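Local atomic coordinates of pectate lyase (Cellvibrio cellulosa, PDB entry 1GXM), a protein that cleaves pectate (polygalacturonic acid) by anti-beta-elimination, the chain here being the family 10 catalytic module of a longer, multi-domain enzyme. Residues F280-T285 with K297-T302. Sequence-based numbering, arbitrary orientation.
Sequences FYDLNT and KFYDIT
Lys297 reaches across to Asp282 with its side chain fully stretched, and the two side chains meet at about a right angle, joined by a salt bridge of 2.8 Å from NZ to OD2. The ammonium comes to the anti side of OD2, tilted 21° out of the carboxylate plane. Chi1 of Asp282 (-178°) carries CG away from its own N, and chi2 of -87° turns OD2 to Lys297 and OD1 back over the loop. There OD1 accepts from Asn284 N, above the carboxylate plane, and, with the anti lone pair of OD1, from Thr285 N at 2.9 Å. The bond to Asn284 N closes an Asx turn, and with that to Thr285 N it forms an Asx motif, which holds the carboxylate in place where the chain leaves strand 280-281. The salt bridge joins the ends of the connection that carries strand 290-291, antiparallel to 297-298. Two waters widen the link: one accepts from Lys297 NZ at 3.2 Å and from Leu283 N, the other joins Thr285 OG1 to Tyr299 OH, 2.7 Å from each. The Tyr299 hydroxyl stays 4.0 Å from Asp282 OD2. Phe289 and Arg287 make cation-pi contacts with Lys297 and Tyr299 respectively.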
ATOM      1  N   PHE A 280       8.528  12.610   1.326  1.00  7.06           N
ATOM      2  CA  PHE A 280       9.873  12.049   1.289  1.00  6.80           C
ATOM      3  C   PHE A 280      10.708  12.636   2.400  1.00  6.54           C
ATOM      4  O   PHE A 280      10.799  13.850   2.526  1.00  7.28           O
ATOM      5  CB  PHE A 280      10.548  12.378  -0.032  1.00  7.17           C
ATOM      6  CG  PHE A 280       9.765  11.955  -1.236  1.00  7.62           C
ATOM      7  CD1 PHE A 280       9.791  10.642  -1.676  1.00  8.29           C
ATOM      8  CD2 PHE A 280       9.002  12.871  -1.927  1.00  7.99           C
ATOM      9  CE1 PHE A 280       9.049  10.267  -2.759  1.00  8.79           C
ATOM     10  CE2 PHE A 280       8.263  12.497  -3.010  1.00  8.51           C
ATOM     11  CZ  PHE A 280       8.305  11.190  -3.447  1.00  8.70           C
ATOM     12  N   TYR A 281      11.345  11.767   3.167  1.00  6.92           N
ATOM     13  CA  TYR A 281      12.308  12.167   4.172  1.00  7.05           C
ATOM     14  C   TYR A 281      13.653  11.550   3.868  1.00  7.32           C
ATOM     15  O   TYR A 281      13.754  10.396   3.470  1.00  7.42           O
ATOM     16  CB  TYR A 281      11.915  11.660   5.546  1.00  7.23           C
ATOM     17  CG  TYR A 281      10.710  12.323   6.112  1.00  7.39           C
ATOM     18  CD1 TYR A 281       9.449  11.881   5.796  1.00  7.15           C
ATOM     19  CD2 TYR A 281      10.838  13.414   6.950  1.00  7.45           C
ATOM     20  CE1 TYR A 281       8.338  12.477   6.333  1.00  7.80           C
ATOM     21  CE2 TYR A 281       9.738  14.032   7.476  1.00  7.63           C
ATOM     22  CZ  TYR A 281       8.481  13.562   7.180  1.00  7.27           C
ATOM     23  OH  TYR A 281       7.347  14.158   7.693  1.00  9.09           O
ATOM     24  N   ASP A 282      14.703  12.304   4.119  1.00  7.44           N
ATOM     25  CA  ASP A 282      16.038  11.773   3.942  1.00  8.22           C
ATOM     26  C   ASP A 282      16.263  10.597   4.893  1.00  8.70           C
ATOM     27  O   ASP A 282      15.965  10.687   6.087  1.00  8.89           O
ATOM     28  CB  ASP A 282      17.066  12.864   4.176  1.00  9.00           C
ATOM     29  CG  ASP A 282      18.461  12.392   3.955  1.00 10.42           C
ATOM     30  OD1 ASP A 282      19.087  11.850   4.903  1.00 11.14           O
ATOM     31  OD2 ASP A 282      18.982  12.497   2.854  1.00 12.22           O
ATOM     32  N   LEU A 283      16.829   9.514   4.369  1.00  8.68           N
ATOM     33  CA  LEU A 283      17.001   8.285   5.117  1.00  8.97           C
ATOM     34  C   LEU A 283      17.779   8.492   6.401  1.00  9.65           C
ATOM     35  O   LEU A 283      17.489   7.866   7.391  1.00 10.44           O
ATOM     36  CB  LEU A 283      17.704   7.254   4.248  1.00  9.04           C
ATOM     37  CG  LEU A 283      16.823   6.665   3.162  1.00  9.11           C
ATOM     38  CD1 LEU A 283      17.675   5.900   2.197  1.00 10.41           C
ATOM     39  CD2 LEU A 283      15.744   5.743   3.713  1.00  9.33           C
ATOM     40  N   ASN A 284      18.776   9.353   6.363  1.00 10.34           N
ATOM     41  CA  ASN A 284      19.674   9.497   7.494  1.00 11.48           C
ATOM     42  C   ASN A 284      19.385  10.716   8.357  1.00 11.28           C
ATOM     43  O   ASN A 284      19.518  10.615   9.572  1.00 13.72           O
ATOM     44  CB  ASN A 284      21.127   9.478   7.037  1.00 12.45           C
ATOM     45  CG  ASN A 284      21.552   8.121   6.538  1.00 17.00           C
ATOM     46  OD1 ASN A 284      21.262   7.122   7.167  1.00 21.71           O
ATOM     47  ND2 ASN A 284      22.217   8.084   5.401  1.00 20.38           N
ATOM     48  N   THR A 285      19.025  11.852   7.780  1.00 10.68           N
ATOM     49  CA  THR A 285      18.779  13.056   8.579  1.00 10.76           C
ATOM     50  C   THR A 285      17.332  13.224   8.988  1.00  9.81           C
ATOM     51  O   THR A 285      17.001  14.075   9.821  1.00 10.56           O
ATOM     52  CB  THR A 285      19.126  14.322   7.830  1.00 11.25           C
ATOM     53  OG1 THR A 285      18.281  14.427   6.675  1.00 11.62           O
ATOM     54  CG2 THR A 285      20.568  14.322   7.339  1.00 12.92           C
ATOM     55  N   LYS A 297      17.673  16.582  -5.773  1.00  8.21           N
ATOM     56  CA  LYS A 297      17.180  16.509  -4.419  1.00  8.52           C
ATOM     57  C   LYS A 297      17.480  17.838  -3.761  1.00  8.99           C
ATOM     58  O   LYS A 297      18.600  18.328  -3.817  1.00  9.70           O
ATOM     59  CB  LYS A 297      17.844  15.338  -3.700  1.00  8.75           C
ATOM     60  CG  LYS A 297      17.440  15.135  -2.297  1.00 10.06           C
ATOM     61  CD  LYS A 297      18.054  13.849  -1.769  1.00 11.31           C
ATOM     62  CE  LYS A 297      17.785  13.660  -0.297  1.00 12.04           C
ATOM     63  NZ  LYS A 297      18.457  12.414   0.153  1.00 11.98           N
ATOM     64  N   PHE A 298      16.469  18.449  -3.163  1.00  9.01           N
ATOM     65  CA  PHE A 298      16.616  19.782  -2.628  1.00  9.26           C
ATOM     66  C   PHE A 298      15.586  20.003  -1.550  1.00  9.60           C
ATOM     67  O   PHE A 298      14.707  19.187  -1.339  1.00  9.63           O
ATOM     68  CB  PHE A 298      16.563  20.805  -3.752  1.00  9.01           C
ATOM     69  CG  PHE A 298      15.352  20.694  -4.609  1.00  9.68           C
ATOM     70  CD1 PHE A 298      15.330  19.833  -5.675  1.00 10.54           C
ATOM     71  CD2 PHE A 298      14.224  21.461  -4.363  1.00 10.59           C
ATOM     72  CE1 PHE A 298      14.220  19.745  -6.459  1.00 10.13           C
ATOM     73  CE2 PHE A 298      13.100  21.327  -5.131  1.00  9.97           C
ATOM     74  CZ  PHE A 298      13.103  20.491  -6.172  1.00  9.68           C
ATOM     75  N   TYR A 299      15.737  21.099  -0.825  1.00 10.19           N
ATOM     76  CA  TYR A 299      15.050  21.284   0.440  1.00 11.45           C
ATOM     77  C   TYR A 299      14.103  22.468   0.497  1.00 12.30           C
ATOM     78  O   TYR A 299      13.475  22.669   1.534  1.00 14.78           O
ATOM     79  CB  TYR A 299      16.065  21.326   1.575  1.00 11.82           C
ATOM     80  CG  TYR A 299      16.794  20.025   1.697  1.00 12.01           C
ATOM     81  CD1 TYR A 299      16.219  18.943   2.330  1.00 13.36           C
ATOM     82  CD2 TYR A 299      18.046  19.851   1.122  1.00 14.77           C
ATOM     83  CE1 TYR A 299      16.857  17.747   2.426  1.00 14.02           C
ATOM     84  CE2 TYR A 299      18.700  18.636   1.216  1.00 16.14           C
ATOM     85  CZ  TYR A 299      18.094  17.580   1.865  1.00 16.14           C
ATOM     86  OH  TYR A 299      18.714  16.373   1.989  1.00 18.59           O
ATOM     87  N   ASP A 300      13.972  23.197  -0.601  1.00 12.37           N
ATOM     88  CA  ASP A 300      13.084  24.345  -0.699  1.00 13.32           C
ATOM     89  C   ASP A 300      12.163  24.096  -1.886  1.00 12.26           C
ATOM     90  O   ASP A 300      12.583  24.059  -3.024  1.00 12.76           O
ATOM     91  CB  ASP A 300      13.928  25.603  -0.873  1.00 15.11           C
ATOM     92  CG  ASP A 300      13.126  26.852  -1.019  1.00 17.36           C
ATOM     93  OD1 ASP A 300      11.890  26.786  -1.215  1.00 17.24           O
ATOM     94  OD2 ASP A 300      13.689  27.978  -0.960  1.00 21.83           O
ATOM     95  N   ILE A 301      10.880  23.926  -1.602  1.00 12.04           N
ATOM     96  CA  ILE A 301       9.952  23.516  -2.639  1.00 11.62           C
ATOM     97  C   ILE A 301       9.772  24.584  -3.726  1.00 12.47           C
ATOM     98  O   ILE A 301       9.333  24.287  -4.842  1.00 12.39           O
ATOM     99  CB  ILE A 301       8.607  23.107  -2.021  1.00 11.85           C
ATOM    100  CG1 ILE A 301       7.841  22.208  -2.982  1.00 11.10           C
ATOM    101  CG2 ILE A 301       7.781  24.347  -1.591  1.00 11.43           C
ATOM    102  CD1 ILE A 301       6.533  21.714  -2.423  1.00 12.63           C
ATOM    103  N   THR A 302      10.140  25.818  -3.414  1.00 13.77           N
ATOM    104  CA  THR A 302      10.032  26.904  -4.385  1.00 15.50           C
ATOM    105  C   THR A 302      11.083  26.798  -5.484  1.00 15.95           C
ATOM    106  O   THR A 302      10.951  27.448  -6.508  1.00 17.43           O
ATOM    107  CB  THR A 302      10.092  28.295  -3.690  1.00 16.29           C
ATOM    108  OG1 THR A 302      11.387  28.504  -3.128  1.00 17.31           O
ATOM    109  CG2 THR A 302       9.139  28.374  -2.514  1.00 17.86           C
TER
HETATM  110  O   HOH W   1      17.290   9.775   1.500  1.00  9.90           O
HETATM  111  O   HOH W   2      19.270  15.781   4.543  1.00 19.66           O